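Peptidoglycan D,D-transpeptidase PbpA (Mycobacterium tuberculosis, PDB 3UN7) probably cross-links the peptidoglycan of the mycobacterial cell wall as a penicillin-binding D,D-transpeptidase and takes part in regulating cell length. Local coordinates at residues A[417-421]-A[422-426]; A[107-111]-A[112-116]. All coordinates share one frame; numbering follows the deposited sequence.

Interaction 1 (417-426) is the turn of the hairpin between strands 411-418 and 425-431 of the five-stranded antiparallel sheet in the transpeptidase domain; interaction 2 (107-116) is the start of helix 111-123, which follows strand 104-107 of the six-stranded mixed sheet. Their centres are about 17 Å apart and their nearest atoms about 5 Å, so they do not touch. Helix 446-458 links them: Val425 of interaction 1 and Ile113 of interaction 2 both pack on its Ala457. Strand 143-149, at one edge of the five-stranded sheet, also packs against Ile113. Both interactions lie away from Ser193, the probable acyl-ester nucleophile.

Interaction 1: residues A[417-421]-A[422-426]; sequences FAPAQ and APKVA
Ala418 and Val425 pair across the hairpin through two backbone hydrogen bonds, Ala418 N to Val425 O at 3.1 Å and Val425 N to Ala418 O at 3.3 Å. Ala418 O takes a second donor, Lys424 N at 2.8 Å, nearly straight at the hydrogen (173°) though tilted from the carbonyl plane. Lys424 and Val425 thus share one partner, a classic beta bulge beside the reversal of strands 411-418 and 425-431. A type I turn, Pro419 to Ala422, closes the hairpin just after the cis peptide bond before Pro419: Ala422 N reaches Pro419 O at 3.1 Å from well above the carbonyl plane. Pro423, having no N-H, offers this oxygen no second bond. The Lys424 chain, bent at chi2 (129°) and chi4, crosses the Pro419 ring at about a right angle; its CD lies 3.6 Å from Pro419 CD, and NZ curls back to donate to Ala422 O at 2.9 Å, in the carbonyl plane. Pro423 CG comes obliquely to the Phe417 ring, 3.5 Å from Phe417 CD1, the two side chains lying side by side. Helix 317-328 covers them both, through Ala328, while Ala418 and Val425 project to the other side of the sheet, against helix 446-458.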
loop_
_atom_site.group_PDB
_atom_site.type_symbol
_atom_site.label_atom_id
_atom_site.label_comp_id
_atom_site.label_asym_id
_atom_site.label_seq_id
_atom_site.Cartn_x
_atom_site.Cartn_y
_atom_site.Cartn_z
ATOM N N PHE A 417 4.179 -11.733 -1.277
ATOM C CA PHE A 417 4.342 -12.165 0.101
ATOM C C PHE A 417 5.386 -13.267 0.209
ATOM O O PHE A 417 5.709 -13.921 -0.777
ATOM C CB PHE A 417 2.995 -12.534 0.747
ATOM C CG PHE A 417 2.260 -13.646 0.068
ATOM C CD1 PHE A 417 2.445 -14.965 0.478
ATOM C CD2 PHE A 417 1.333 -13.375 -0.949
ATOM C CE1 PHE A 417 1.732 -16.005 -0.131
ATOM C CE2 PHE A 417 0.618 -14.408 -1.557
ATOM C CZ PHE A 417 0.818 -15.724 -1.146
ATOM N N ALA A 418 5.935 -13.444 1.406
ATOM C CA ALA A 418 7.043 -14.358 1.617
ATOM C C ALA A 418 7.229 -14.601 3.118
ATOM O O ALA A 418 6.816 -13.770 3.911
ATOM C CB ALA A 418 8.334 -13.769 1.013
ATOM N N PRO A 419 7.811 -15.759 3.514
ATOM C CA PRO A 419 8.063 -16.926 2.670
ATOM C C PRO A 419 6.720 -17.462 2.228
ATOM O O PRO A 419 5.768 -17.437 3.016
ATOM C CB PRO A 419 8.730 -17.925 3.631
ATOM C CG PRO A 419 9.267 -17.097 4.739
ATOM C CD PRO A 419 8.272 -15.985 4.895
ATOM N N ALA A 420 6.615 -17.924 0.988
ATOM C CA ALA A 420 5.309 -18.229 0.426
ATOM C C ALA A 420 4.531 -19.268 1.225
ATOM O O ALA A 420 3.299 -19.233 1.250
ATOM C CB ALA A 420 5.432 -18.666 -1.038
ATOM N N GLN A 421 5.245 -20.186 1.870
ATOM C CA GLN A 421 4.591 -21.314 2.550
ATOM C C GLN A 421 4.191 -21.028 3.993
ATOM O O GLN A 421 3.386 -21.771 4.568
ATOM C CB GLN A 421 5.446 -22.569 2.478
ATOM C CG GLN A 421 5.314 -23.303 1.170
ATOM C CD GLN A 421 6.237 -24.486 1.068
ATOM O OE1 GLN A 421 7.251 -24.430 0.376
ATOM N NE2 GLN A 421 5.893 -25.573 1.743
ATOM N N ALA A 422 4.737 -19.953 4.557
ATOM C CA ALA A 422 4.402 -19.509 5.918
ATOM C C ALA A 422 4.738 -18.018 6.028
ATOM O O ALA A 422 5.726 -17.659 6.640
ATOM C CB ALA A 422 5.184 -20.324 6.941
ATOM N N PRO A 423 3.938 -17.154 5.368
ATOM C CA PRO A 423 4.289 -15.742 5.157
ATOM C C PRO A 423 4.448 -14.879 6.411
ATOM O O PRO A 423 3.707 -15.041 7.386
ATOM C CB PRO A 423 3.143 -15.220 4.286
ATOM C CG PRO A 423 2.546 -16.461 3.655
ATOM C CD PRO A 423 2.666 -17.503 4.708
ATOM N N LYS A 424 5.408 -13.959 6.361
ATOM C CA LYS A 424 5.674 -13.042 7.476
ATOM C C LYS A 424 5.547 -11.587 7.048
ATOM O O LYS A 424 5.466 -10.683 7.879
ATOM C CB LYS A 424 7.062 -13.312 8.067
ATOM C CG LYS A 424 7.087 -14.606 8.856
ATOM C CD LYS A 424 8.238 -15.493 8.429
ATOM C CE LYS A 424 8.128 -16.916 9.032
ATOM N NZ LYS A 424 8.255 -17.990 7.978
ATOM N N VAL A 425 5.487 -11.377 5.741
ATOM C CA VAL A 425 5.404 -10.047 5.192
ATOM C C VAL A 425 4.659 -10.107 3.854
ATOM O O VAL A 425 4.769 -11.085 3.104
ATOM C CB VAL A 425 6.821 -9.407 5.068
ATOM C CG1 VAL A 425 7.756 -10.254 4.159
ATOM C CG2 VAL A 425 6.764 -7.936 4.640
ATOM N N ALA A 426 3.885 -9.073 3.582
ATOM C CA ALA A 426 3.250 -8.885 2.288
ATOM C C ALA A 426 3.566 -7.458 1.867
ATOM O O ALA A 426 3.608 -6.574 2.717
ATOM C CB ALA A 426 1.776 -9.082 2.417
#

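Interaction 2: residues A[107-111]-A[112-116]; sequences TTINP and RIQQA
Asn110 reaches its side chain to the first turn of helix 111-123 and touches Arg112 and Ile113 there. Its CB packs 3.6 Å from Ile113 CD1, and CG lies 3.6 Å from Ile113 CG1, the asparagine crossing the isoleucine at about a right angle. With CG anti to the backbone N (chi1 -179°), the amide reaches forward to the helix start. There OD1 accepts a weak hydrogen bond from Arg112 N at 3.0 Å and lies against Arg112 CB, while ND2 lies 3.7 Å from Ile113 CD1. Asn110 occupies the N-cap position, and the bond to OD1 is its capping bond. Its carbonyl oxygen begins the helical pattern: Gln114 N donates to Asn110 O at 2.9 Å, almost straight at the hydrogen (173°), and Ile113 N adds a weak, strongly bent bond. One residue on, Gln115 N donates to Pro111 O at 2.8 Å. Behind the cap, Ile109 CG2 meets Gln114 OE1 at 3.7 Å. Both ends of that amide have polar partners outside the two segments; NE2 donates to the carbonyls of Leu146 and Val54, which ties the helix to strand 143-149 and helix 52-59. Gln115 hydrogen-bonds Asn51 ND2 with OE1 and Asp119 OD1 with NE2. Pro111, the first helical residue, brings no N-H that needs an acceptor, and OD1 takes the N-H of Arg112, the second; the bent approach of that N-H implies a modest bond, and the turn meets Asn110 in two further ways, through its backbone carbonyl and its apolar contact with Ile113.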
loop_
_atom_site.group_PDB
_atom_site.type_symbol
_atom_site.label_atom_id
_atom_site.label_comp_id
_atom_site.label_asym_id
_atom_site.label_seq_id
_atom_site.Cartn_x
_atom_site.Cartn_y
_atom_site.Cartn_z
ATOM N N THR A 107 4.196 3.089 17.090
ATOM C CA THR A 107 3.681 2.566 15.816
ATOM C C THR A 107 4.138 1.131 15.543
ATOM O O THR A 107 5.009 0.594 16.221
ATOM C CB THR A 107 4.062 3.465 14.597
ATOM O OG1 THR A 107 5.450 3.303 14.300
ATOM C CG2 THR A 107 3.785 4.928 14.894
ATOM N N THR A 108 3.532 0.523 14.536
ATOM C CA THR A 108 3.871 -0.828 14.119
ATOM C C THR A 108 5.006 -0.843 13.095
ATOM O O THR A 108 5.396 -1.912 12.634
ATOM C CB THR A 108 2.671 -1.505 13.439
ATOM O OG1 THR A 108 2.143 -0.621 12.429
ATOM C CG2 THR A 108 1.589 -1.806 14.441
ATOM N N ILE A 109 5.496 0.340 12.706
ATOM C CA ILE A 109 6.482 0.464 11.627
ATOM C C ILE A 109 7.790 -0.188 12.047
ATOM O O ILE A 109 8.260 0.021 13.163
ATOM C CB ILE A 109 6.737 1.964 11.247
ATOM C CG1 ILE A 109 5.466 2.618 10.676
ATOM C CG2 ILE A 109 7.905 2.110 10.237
ATOM C CD1 ILE A 109 5.042 2.115 9.303
ATOM N N ASN A 110 8.373 -0.980 11.149
ATOM C CA ASN A 110 9.721 -1.501 11.350
ATOM C C ASN A 110 10.672 -0.577 10.576
ATOM O O ASN A 110 10.602 -0.533 9.359
ATOM C CB ASN A 110 9.802 -2.957 10.849
ATOM C CG ASN A 110 11.177 -3.581 11.054
ATOM O OD1 ASN A 110 12.207 -2.910 10.940
ATOM N ND2 ASN A 110 11.196 -4.881 11.346
ATOM N N PRO A 111 11.530 0.183 11.286
ATOM C CA PRO A 111 12.412 1.170 10.676
ATOM C C PRO A 111 13.296 0.589 9.570
ATOM O O PRO A 111 13.484 1.242 8.548
ATOM C CB PRO A 111 13.261 1.644 11.863
ATOM C CG PRO A 111 12.340 1.514 13.013
ATOM C CD PRO A 111 11.690 0.180 12.752
ATOM N N ARG A 112 13.800 -0.631 9.769
ATOM C CA ARG A 112 14.599 -1.338 8.755
ATOM C C ARG A 112 13.805 -1.508 7.469
ATOM O O ARG A 112 14.329 -1.291 6.377
ATOM C CB ARG A 112 15.043 -2.713 9.256
ATOM C CG ARG A 112 15.916 -2.669 10.490
ATOM C CD ARG A 112 16.448 -4.048 10.850
ATOM N NE ARG A 112 17.816 -4.245 10.363
ATOM C CZ ARG A 112 18.861 -4.558 11.133
ATOM N NH1 ARG A 112 18.709 -4.736 12.443
ATOM N NH2 ARG A 112 20.064 -4.707 10.586
ATOM N N ILE A 113 12.532 -1.866 7.601
ATOM C CA ILE A 113 11.696 -2.085 6.427
ATOM C C ILE A 113 11.351 -0.745 5.760
ATOM O O ILE A 113 11.524 -0.590 4.560
ATOM C CB ILE A 113 10.432 -2.913 6.766
ATOM C CG1 ILE A 113 10.844 -4.212 7.481
ATOM C CG2 ILE A 113 9.615 -3.254 5.490
ATOM C CD1 ILE A 113 9.654 -5.064 7.936
ATOM N N GLN A 114 10.898 0.224 6.551
ATOM C CA GLN A 114 10.585 1.566 6.040
ATOM C C GLN A 114 11.783 2.164 5.274
ATOM O O GLN A 114 11.618 2.690 4.170
ATOM C CB GLN A 114 10.186 2.484 7.198
ATOM C CG GLN A 114 9.760 3.879 6.761
ATOM C CD GLN A 114 8.274 3.976 6.485
ATOM O OE1 GLN A 114 7.551 3.001 6.633
ATOM N NE2 GLN A 114 7.810 5.166 6.096
ATOM N N GLN A 115 12.968 2.091 5.888
ATOM C CA GLN A 115 14.202 2.613 5.306
ATOM C C GLN A 115 14.561 1.896 4.009
ATOM O O GLN A 115 14.923 2.554 3.038
ATOM C CB GLN A 115 15.369 2.559 6.303
ATOM C CG GLN A 115 16.606 3.396 5.891
ATOM C CD GLN A 115 16.331 4.894 5.935
ATOM O OE1 GLN A 115 15.831 5.402 6.935
ATOM N NE2 GLN A 115 16.633 5.601 4.838
ATOM N N ALA A 116 14.412 0.566 3.973
ATOM C CA ALA A 116 14.666 -0.186 2.740
ATOM C C ALA A 116 13.710 0.201 1.618
ATOM O O ALA A 116 14.119 0.346 0.478
ATOM C CB ALA A 116 14.608 -1.685 2.997
#